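Local coordinates for metal cation efflux system protein CzcD (Cupriavidus metallidurans, PDB 6VD9), which binds and transports zinc, probably exporting metal cations from the cytoplasm to the periplasm, and here binds nickel through its C-terminal dimerisation domain, probably cytoplasmic, at residues 34-48 with 63-75. Sequence-based numbering, arbitrary orientation.
Sequences ASLTVHVVNDTAVNP and KFDITHVTIQFEL. With NI (nickel (II) ion), chain E.
The ring of Phe73 is held between Pro48, beyond strand 34-42, and Ile71 of its own strand, and shows how one ring can tie a parallel strand pair to the helix that follows. Pro48 CB sits almost on the ring normal, 3.3 Å from the centroid of Phe73, a CH-pi contact over the face; Ile71 CG2 covers the opposite face near the rim. With CG beside its own backbone N (chi1 -61°), the ring lies alongside Val40, whose CB comes within 3.6 Å of Phe73 CD1. Leu36 offers its CB to Ile66 CG2, 3.9 Å away, and its N-H to His68 O (2.9 Å). At the C-terminus, Leu75 CD2 reaches Asn42 OD1 at 3.5 Å, while Asn42 ND2 bonds Glu49 of the second subunit.

On the face bearing Thr37, His39, Gln72 and Glu74, Glu74 OE2 binds the nickel ion at 2.0 Å, joined by His22 and His39. His39 ND1 makes a long approach to the metal, 2.7 Å and well out of the imidazole plane; Glu74 OE2 lies close to that plane.

Strand 34-42 is the middle of three, flanked by antiparallel 18-28 and parallel 68-74; helix 53-64 packs over Leu36, Ile71 and Phe73, while His39 and Gln72 meet the second subunit.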
ATOM      1  N   ALA A  34      -4.738  -7.485  13.896  1.00 30.98           N
ATOM      2  CA  ALA A  34      -3.485  -7.441  13.107  1.00 30.17           C
ATOM      3  C   ALA A  34      -3.555  -6.304  12.078  1.00 28.35           C
ATOM      4  O   ALA A  34      -4.631  -6.078  11.490  1.00 27.22           O
ATOM      5  CB  ALA A  34      -3.276  -8.771  12.439  1.00 31.25           C
ATOM      6  N   SER A  35      -2.463  -5.550  11.938  1.00 24.81           N
ATOM      7  CA  SER A  35      -2.253  -4.571  10.847  1.00 24.28           C
ATOM      8  C   SER A  35      -1.046  -5.054  10.042  1.00 22.46           C
ATOM      9  O   SER A  35      -0.106  -5.546  10.647  1.00 20.90           O
ATOM     10  CB  SER A  35      -2.063  -3.192  11.395  1.00 26.78           C
ATOM     11  OG  SER A  35      -1.929  -2.229  10.374  1.00 25.74           O
ATOM     12  N   LEU A  36      -1.070  -4.900   8.718  1.00 21.62           N
ATOM     13  CA  LEU A  36       0.035  -5.403   7.862  1.00 19.37           C
ATOM     14  C   LEU A  36       0.366  -4.317   6.855  1.00 17.38           C
ATOM     15  O   LEU A  36      -0.569  -3.768   6.263  1.00 17.48           O
ATOM     16  CB  LEU A  36      -0.399  -6.677   7.144  1.00 18.83           C
ATOM     17  CG  LEU A  36       0.623  -7.300   6.187  1.00 19.43           C
ATOM     18  CD1 LEU A  36       0.442  -8.804   6.070  1.00 19.43           C
ATOM     19  CD2 LEU A  36       0.527  -6.681   4.807  1.00 20.19           C
ATOM     20  N   THR A  37       1.653  -4.067   6.633  1.00 17.16           N
ATOM     21  CA  THR A  37       2.065  -3.285   5.442  1.00 17.15           C
ATOM     22  C   THR A  37       3.112  -4.131   4.739  1.00 16.20           C
ATOM     23  O   THR A  37       3.868  -4.842   5.435  1.00 15.31           O
ATOM     24  CB  THR A  37       2.562  -1.875   5.778  1.00 17.94           C
ATOM     25  OG1 THR A  37       3.725  -2.018   6.579  1.00 20.61           O
ATOM     26  CG2 THR A  37       1.544  -1.065   6.559  1.00 20.11           C
ATOM     27  N   VAL A  38       3.192  -3.974   3.429  1.00 14.75           N
ATOM     28  CA  VAL A  38       4.214  -4.702   2.651  1.00 15.98           C
ATOM     29  C   VAL A  38       4.430  -3.989   1.326  1.00 15.01           C
ATOM     30  O   VAL A  38       3.506  -3.333   0.836  1.00 14.95           O
ATOM     31  CB  VAL A  38       3.868  -6.196   2.506  1.00 15.35           C
ATOM     32  CG1 VAL A  38       2.638  -6.448   1.647  1.00 15.51           C
ATOM     33  CG2 VAL A  38       5.070  -6.994   2.025  1.00 17.86           C
ATOM     34  N   HIS A  39       5.666  -4.044   0.834  1.00 15.13           N
ATOM     35  CA  HIS A  39       6.035  -3.599  -0.533  1.00 15.88           C
ATOM     36  C   HIS A  39       6.220  -4.816  -1.452  1.00 16.81           C
ATOM     37  O   HIS A  39       7.114  -5.633  -1.204  1.00 19.91           O
ATOM     38  CB  HIS A  39       7.244  -2.673  -0.518  1.00 18.36           C
ATOM     39  CG  HIS A  39       7.001  -1.391   0.201  1.00 20.23           C
ATOM     40  ND1 HIS A  39       7.475  -0.190  -0.279  1.00 25.50           N
ATOM     41  CD2 HIS A  39       6.404  -1.109   1.382  1.00 23.32           C
ATOM     42  CE1 HIS A  39       7.158   0.772   0.569  1.00 24.60           C
ATOM     43  NE2 HIS A  39       6.496   0.242   1.579  1.00 21.45           N
ATOM     44  N   VAL A  40       5.421  -4.916  -2.502  1.00 14.67           N
ATOM     45  CA  VAL A  40       5.446  -6.097  -3.411  1.00 16.03           C
ATOM     46  C   VAL A  40       6.039  -5.678  -4.752  1.00 17.53           C
ATOM     47  O   VAL A  40       5.597  -4.643  -5.340  1.00 18.35           O
ATOM     48  CB  VAL A  40       4.052  -6.714  -3.576  1.00 16.71           C
ATOM     49  CG1 VAL A  40       4.024  -7.751  -4.675  1.00 17.42           C
ATOM     50  CG2 VAL A  40       3.575  -7.293  -2.248  1.00 17.36           C
ATOM     51  N   VAL A  41       6.989  -6.464  -5.256  1.00 17.13           N
ATOM     52  CA  VAL A  41       7.466  -6.272  -6.651  1.00 17.17           C
ATOM     53  C   VAL A  41       6.625  -7.225  -7.499  1.00 17.46           C
ATOM     54  O   VAL A  41       6.700  -8.446  -7.274  1.00 16.77           O
ATOM     55  CB  VAL A  41       8.975  -6.516  -6.764  1.00 18.73           C
ATOM     56  CG1 VAL A  41       9.438  -6.385  -8.213  1.00 21.31           C
ATOM     57  CG2 VAL A  41       9.757  -5.586  -5.837  1.00 19.34           C
ATOM     58  N   ASN A  42       5.786  -6.699  -8.394  1.00 16.71           N
ATOM     59  CA  ASN A  42       4.891  -7.555  -9.217  1.00 17.26           C
ATOM     60  C   ASN A  42       5.663  -7.914 -10.484  1.00 17.01           C
ATOM     61  O   ASN A  42       6.614  -7.174 -10.810  1.00 16.77           O
ATOM     62  CB  ASN A  42       3.559  -6.881  -9.520  1.00 18.82           C
ATOM     63  CG  ASN A  42       3.731  -5.551 -10.220  1.00 19.02           C
ATOM     64  OD1 ASN A  42       3.602  -5.487 -11.456  1.00 24.31           O
ATOM     65  ND2 ASN A  42       3.963  -4.495  -9.466  1.00 15.19           N
ATOM     66  N   ASP A  43       5.249  -8.974 -11.153  1.00 18.45           N
ATOM     67  CA  ASP A  43       5.738  -9.312 -12.522  1.00 20.75           C
ATOM     68  C   ASP A  43       5.321  -8.209 -13.511  1.00 21.22           C
ATOM     69  O   ASP A  43       4.187  -7.676 -13.393  1.00 19.30           O
ATOM     70  CB  ASP A  43       5.204 -10.642 -13.046  1.00 24.31           C
ATOM     71  CG  ASP A  43       5.977 -11.106 -14.283  1.00 26.92           C
ATOM     72  OD1 ASP A  43       7.184 -11.345 -14.119  1.00 32.38           O
ATOM     73  OD2 ASP A  43       5.386 -11.194 -15.431  1.00 27.73           O
ATOM     74  N   THR A  44       6.177  -7.922 -14.499  1.00 23.60           N
ATOM     75  CA  THR A  44       5.872  -6.972 -15.603  1.00 23.94           C
ATOM     76  C   THR A  44       4.585  -7.339 -16.378  1.00 23.16           C
ATOM     77  O   THR A  44       4.043  -6.421 -17.065  1.00 23.64           O
ATOM     78  CB  THR A  44       7.043  -6.850 -16.586  1.00 28.11           C
ATOM     79  OG1 THR A  44       7.305  -8.168 -17.066  1.00 28.25           O
ATOM     80  CG2 THR A  44       8.258  -6.204 -15.983  1.00 27.88           C
ATOM     81  N   ALA A  45       4.112  -8.594 -16.393  1.00 20.47           N
ATOM     82  CA  ALA A  45       2.968  -8.979 -17.247  1.00 22.15           C
ATOM     83  C   ALA A  45       1.623  -8.640 -16.595  1.00 21.93           C
ATOM     84  O   ALA A  45       0.620  -8.753 -17.298  1.00 20.80           O
ATOM     85  CB  ALA A  45       3.039 -10.443 -17.635  1.00 23.81           C
ATOM     86  N   VAL A  46       1.577  -8.211 -15.333  1.00 19.28           N
ATOM     87  CA  VAL A  46       0.276  -8.077 -14.611  1.00 18.75           C
ATOM     88  C   VAL A  46       0.123  -6.647 -14.083  1.00 19.02           C
ATOM     89  O   VAL A  46       1.102  -6.059 -13.724  1.00 17.18           O
ATOM     90  CB  VAL A  46       0.103  -9.102 -13.478  1.00 19.78           C
ATOM     91  CG1 VAL A  46       0.294 -10.503 -14.021  1.00 21.68           C
ATOM     92  CG2 VAL A  46       1.031  -8.838 -12.299  1.00 20.58           C
ATOM     93  N   ASN A  47      -1.079  -6.116 -14.172  1.00 17.85           N
ATOM     94  CA  ASN A  47      -1.468  -4.869 -13.478  1.00 17.54           C
ATOM     95  C   ASN A  47      -1.896  -5.274 -12.076  1.00 15.60           C
ATOM     96  O   ASN A  47      -2.962  -5.868 -11.942  1.00 17.07           O
ATOM     97  CB  ASN A  47      -2.554  -4.147 -14.244  1.00 17.54           C
ATOM     98  CG  ASN A  47      -3.062  -2.943 -13.488  1.00 19.28           C
ATOM     99  OD1 ASN A  47      -2.699  -2.749 -12.324  1.00 16.71           O
ATOM    100  ND2 ASN A  47      -3.921  -2.170 -14.127  1.00 19.15           N
ATOM    101  N   PRO A  48      -1.061  -5.089 -11.021  1.00 16.40           N
ATOM    102  CA  PRO A  48      -1.329  -5.713  -9.717  1.00 16.03           C
ATOM    103  C   PRO A  48      -2.567  -5.124  -9.047  1.00 17.38           C
ATOM    104  O   PRO A  48      -3.149  -5.808  -8.248  1.00 14.88           O
ATOM    105  CB  PRO A  48      -0.068  -5.452  -8.871  1.00 15.34           C
ATOM    106  CG  PRO A  48       0.502  -4.174  -9.526  1.00 17.31           C
ATOM    107  CD  PRO A  48       0.173  -4.294 -11.005  1.00 14.97           C
ATOM    108  N   LYS A  63      -6.632 -16.768   5.437  1.00 26.74           N
ATOM    109  CA  LYS A  63      -5.586 -17.641   6.000  1.00 26.95           C
ATOM    110  C   LYS A  63      -5.080 -17.080   7.327  1.00 25.51           C
ATOM    111  O   LYS A  63      -4.630 -17.895   8.145  1.00 26.19           O
ATOM    112  CB  LYS A  63      -4.512 -17.868   4.936  1.00 28.77           C
ATOM    113  CG  LYS A  63      -5.064 -18.410   3.618  1.00 31.64           C
ATOM    114  CD  LYS A  63      -4.057 -19.155   2.777  1.00 36.16           C
ATOM    115  CE  LYS A  63      -4.706 -20.128   1.817  1.00 36.48           C
ATOM    116  NZ  LYS A  63      -3.773 -20.559   0.758  1.00 40.28           N
ATOM    117  N   PHE A  64      -5.094 -15.753   7.548  1.00 24.25           N
ATOM    118  CA  PHE A  64      -4.413 -15.130   8.710  1.00 22.57           C
ATOM    119  C   PHE A  64      -5.350 -14.221   9.505  1.00 21.42           C
ATOM    120  O   PHE A  64      -4.877 -13.700  10.504  1.00 21.48           O
ATOM    121  CB  PHE A  64      -3.143 -14.386   8.262  1.00 23.00           C
ATOM    122  CG  PHE A  64      -2.215 -15.278   7.491  1.00 22.76           C
ATOM    123  CD1 PHE A  64      -1.519 -16.284   8.153  1.00 23.34           C
ATOM    124  CD2 PHE A  64      -2.084 -15.173   6.115  1.00 21.67           C
ATOM    125  CE1 PHE A  64      -0.701 -17.145   7.448  1.00 21.69           C
ATOM    126  CE2 PHE A  64      -1.259 -16.041   5.414  1.00 23.65           C
ATOM    127  CZ  PHE A  64      -0.566 -17.025   6.084  1.00 21.49           C
ATOM    128  N   ASP A  65      -6.595 -13.983   9.054  1.00 20.72           N
ATOM    129  CA  ASP A  65      -7.543 -13.083   9.750  1.00 22.30           C
ATOM    130  C   ASP A  65      -6.956 -11.676   9.809  1.00 21.45           C
ATOM    131  O   ASP A  65      -7.189 -10.946  10.830  1.00 20.64           O
ATOM    132  CB  ASP A  65      -7.948 -13.672  11.110  1.00 24.50           C
ATOM    133  CG  ASP A  65      -8.608 -15.042  10.974  1.00 30.75           C
ATOM    134  OD1 ASP A  65      -9.651 -15.151  10.266  1.00 30.90           O
ATOM    135  OD2 ASP A  65      -8.060 -16.012  11.549  1.00 43.36           O
ATOM    136  N   ILE A  66      -6.258 -11.273   8.741  1.00 18.43           N
ATOM    137  CA  ILE A  66      -5.668  -9.905   8.643  1.00 20.08           C
ATOM    138  C   ILE A  66      -6.511  -9.109   7.653  1.00 18.80           C
ATOM    139  O   ILE A  66      -6.558  -9.479   6.457  1.00 19.36           O
ATOM    140  CB  ILE A  66      -4.183  -9.950   8.243  1.00 20.84           C
ATOM    141  CG1 ILE A  66      -3.377 -10.794   9.228  1.00 24.99           C
ATOM    142  CG2 ILE A  66      -3.630  -8.535   8.119  1.00 21.31           C
ATOM    143  CD1 ILE A  66      -1.890 -10.895   8.914  1.00 25.12           C
ATOM    144  N   THR A  67      -7.199  -8.084   8.130  1.00 18.50           N
ATOM    145  CA  THR A  67      -8.128  -7.289   7.289  1.00 19.93           C
ATOM    146  C   THR A  67      -7.748  -5.802   7.291  1.00 22.29           C
ATOM    147  O   THR A  67      -8.499  -5.030   6.657  1.00 26.87           O
ATOM    148  CB  THR A  67      -9.584  -7.477   7.727  1.00 21.96           C
ATOM    149  OG1 THR A  67      -9.704  -6.951   9.044  1.00 22.34           O
ATOM    150  CG2 THR A  67     -10.032  -8.919   7.715  1.00 23.29           C
ATOM    151  N   HIS A  68      -6.687  -5.403   8.008  1.00 20.53           N
ATOM    152  CA  HIS A  68      -6.158  -4.015   8.004  1.00 20.63           C
ATOM    153  C   HIS A  68      -4.848  -4.074   7.221  1.00 17.49           C
ATOM    154  O   HIS A  68      -3.845  -4.446   7.834  1.00 17.99           O
ATOM    155  CB  HIS A  68      -5.948  -3.484   9.426  1.00 24.34           C
ATOM    156  CG  HIS A  68      -7.212  -3.112  10.121  1.00 26.21           C
ATOM    157  ND1 HIS A  68      -8.026  -4.058  10.735  1.00 31.75           N
ATOM    158  CD2 HIS A  68      -7.812  -1.916  10.288  1.00 27.71           C
ATOM    159  CE1 HIS A  68      -9.089  -3.458  11.240  1.00 27.02           C
ATOM    160  NE2 HIS A  68      -8.986  -2.135  10.983  1.00 29.24           N
ATOM    161  N   VAL A  69      -4.915  -3.836   5.921  1.00 17.78           N
ATOM    162  CA  VAL A  69      -3.787  -4.079   4.975  1.00 18.19           C
ATOM    163  C   VAL A  69      -3.471  -2.828   4.151  1.00 17.56           C
ATOM    164  O   VAL A  69      -4.386  -2.136   3.685  1.00 18.74           O
ATOM    165  CB  VAL A  69      -4.152  -5.282   4.094  1.00 19.07           C
ATOM    166  CG1 VAL A  69      -3.271  -5.435   2.878  1.00 23.66           C
ATOM    167  CG2 VAL A  69      -4.165  -6.563   4.907  1.00 19.87           C
ATOM    168  N   THR A  70      -2.182  -2.598   3.905  1.00 16.52           N
ATOM    169  CA  THR A  70      -1.722  -1.576   2.931  1.00 15.22           C
ATOM    170  C   THR A  70      -0.591  -2.223   2.151  1.00 13.51           C
ATOM    171  O   THR A  70       0.444  -2.568   2.757  1.00 13.58           O
ATOM    172  CB  THR A  70      -1.290  -0.254   3.579  1.00 17.55           C
ATOM    173  OG1 THR A  70      -2.331   0.148   4.475  1.00 17.68           O
ATOM    174  CG2 THR A  70      -1.070   0.842   2.558  1.00 16.34           C
ATOM    175  N   ILE A  71      -0.837  -2.456   0.887  1.00 14.19           N
ATOM    176  CA  ILE A  71       0.084  -3.181  -0.019  1.00 14.26           C
ATOM    177  C   ILE A  71       0.497  -2.200  -1.113  1.00 14.46           C
ATOM    178  O   ILE A  71      -0.400  -1.711  -1.847  1.00 14.60           O
ATOM    179  CB  ILE A  71      -0.551  -4.453  -0.584  1.00 15.33           C
ATOM    180  CG1 ILE A  71      -0.885  -5.418   0.549  1.00 16.30           C
ATOM    181  CG2 ILE A  71       0.366  -5.055  -1.658  1.00 15.14           C
ATOM    182  CD1 ILE A  71      -1.846  -6.540   0.169  1.00 18.16           C
ATOM    183  N   GLN A  72       1.790  -1.905  -1.210  1.00 14.23           N
ATOM    184  CA  GLN A  72       2.331  -1.062  -2.301  1.00 14.85           C
ATOM    185  C   GLN A  72       3.014  -1.956  -3.331  1.00 15.97           C
ATOM    186  O   GLN A  72       3.687  -2.874  -2.937  1.00 16.55           O
ATOM    187  CB  GLN A  72       3.294  -0.030  -1.727  1.00 15.21           C
ATOM    188  CG  GLN A  72       4.000   0.844  -2.744  1.00 15.50           C
ATOM    189  CD  GLN A  72       4.838   1.892  -2.029  1.00 17.73           C
ATOM    190  OE1 GLN A  72       4.352   2.617  -1.173  1.00 18.35           O
ATOM    191  NE2 GLN A  72       6.121   2.007  -2.343  1.00 19.07           N
ATOM    192  N   PHE A  73       2.786  -1.690  -4.608  1.00 15.01           N
ATOM    193  CA  PHE A  73       3.460  -2.420  -5.708  1.00 15.93           C
ATOM    194  C   PHE A  73       4.525  -1.553  -6.379  1.00 18.97           C
ATOM    195  O   PHE A  73       4.248  -0.356  -6.669  1.00 18.69           O
ATOM    196  CB  PHE A  73       2.418  -2.879  -6.705  1.00 15.78           C
ATOM    197  CG  PHE A  73       1.388  -3.812  -6.148  1.00 15.72           C
ATOM    198  CD1 PHE A  73       1.714  -5.133  -5.878  1.00 15.24           C
ATOM    199  CD2 PHE A  73       0.065  -3.403  -5.980  1.00 16.30           C
ATOM    200  CE1 PHE A  73       0.729  -6.016  -5.475  1.00 15.44           C
ATOM    201  CE2 PHE A  73      -0.899  -4.277  -5.512  1.00 14.66           C
ATOM    202  CZ  PHE A  73      -0.553  -5.583  -5.231  1.00 16.08           C
ATOM    203  N   GLU A  74       5.668  -2.180  -6.685  1.00 18.78           N
ATOM    204  CA  GLU A  74       6.815  -1.591  -7.435  1.00 20.79           C
ATOM    205  C   GLU A  74       7.208  -2.561  -8.560  1.00 21.32           C
ATOM    206  O   GLU A  74       6.845  -3.743  -8.485  1.00 22.49           O
ATOM    207  CB  GLU A  74       8.013  -1.373  -6.512  1.00 26.19           C
ATOM    208  CG  GLU A  74       7.681  -0.677  -5.212  1.00 30.10           C
ATOM    209  CD  GLU A  74       8.749  -0.875  -4.146  1.00 34.56           C
ATOM    210  OE1 GLU A  74       9.808  -1.473  -4.470  1.00 39.04           O
ATOM    211  OE2 GLU A  74       8.508  -0.475  -2.980  1.00 33.74           O
ATOM    212  N   LEU A  75       7.929  -2.110  -9.590  1.00 23.60           N
ATOM    213  CA  LEU A  75       8.516  -3.064 -10.587  1.00 27.86           C
ATOM    214  C   LEU A  75       9.972  -3.378 -10.218  1.00 30.91           C
ATOM    215  O   LEU A  75      10.512  -4.423 -10.655  1.00 36.00           O
ATOM    216  CB  LEU A  75       8.382  -2.471 -11.995  1.00 30.87           C
ATOM    217  CG  LEU A  75       6.932  -2.293 -12.448  1.00 31.89           C
ATOM    218  CD1 LEU A  75       6.801  -1.422 -13.688  1.00 31.60           C
ATOM    219  CD2 LEU A  75       6.284  -3.646 -12.674  1.00 33.85           C
ATOM    220  OXT LEU A  75      10.614  -2.624  -9.483  1.00 30.83           O
TER
HETATM  221 NI    NI E 301       9.814  -0.469  -1.496  0.50 22.99          NI
HETATM  222  O   HOH W   1      -6.748  -7.180  10.881  1.00 27.91           O
HETATM  223  O   HOH W   2      -2.093  -1.371   6.867  1.00 24.10           O
HETATM  224  O   HOH W   3       9.221  -6.468 -11.923  1.00 30.01           O
HETATM  225  O   HOH W   4      11.624  -0.258  -2.828  1.00 37.86           O
HETATM  226  O   HOH W   5      11.044   0.208   0.566  1.00 35.93           O
HETATM  227  O   HOH W   6       9.579   1.346  -1.986  1.00 32.80           O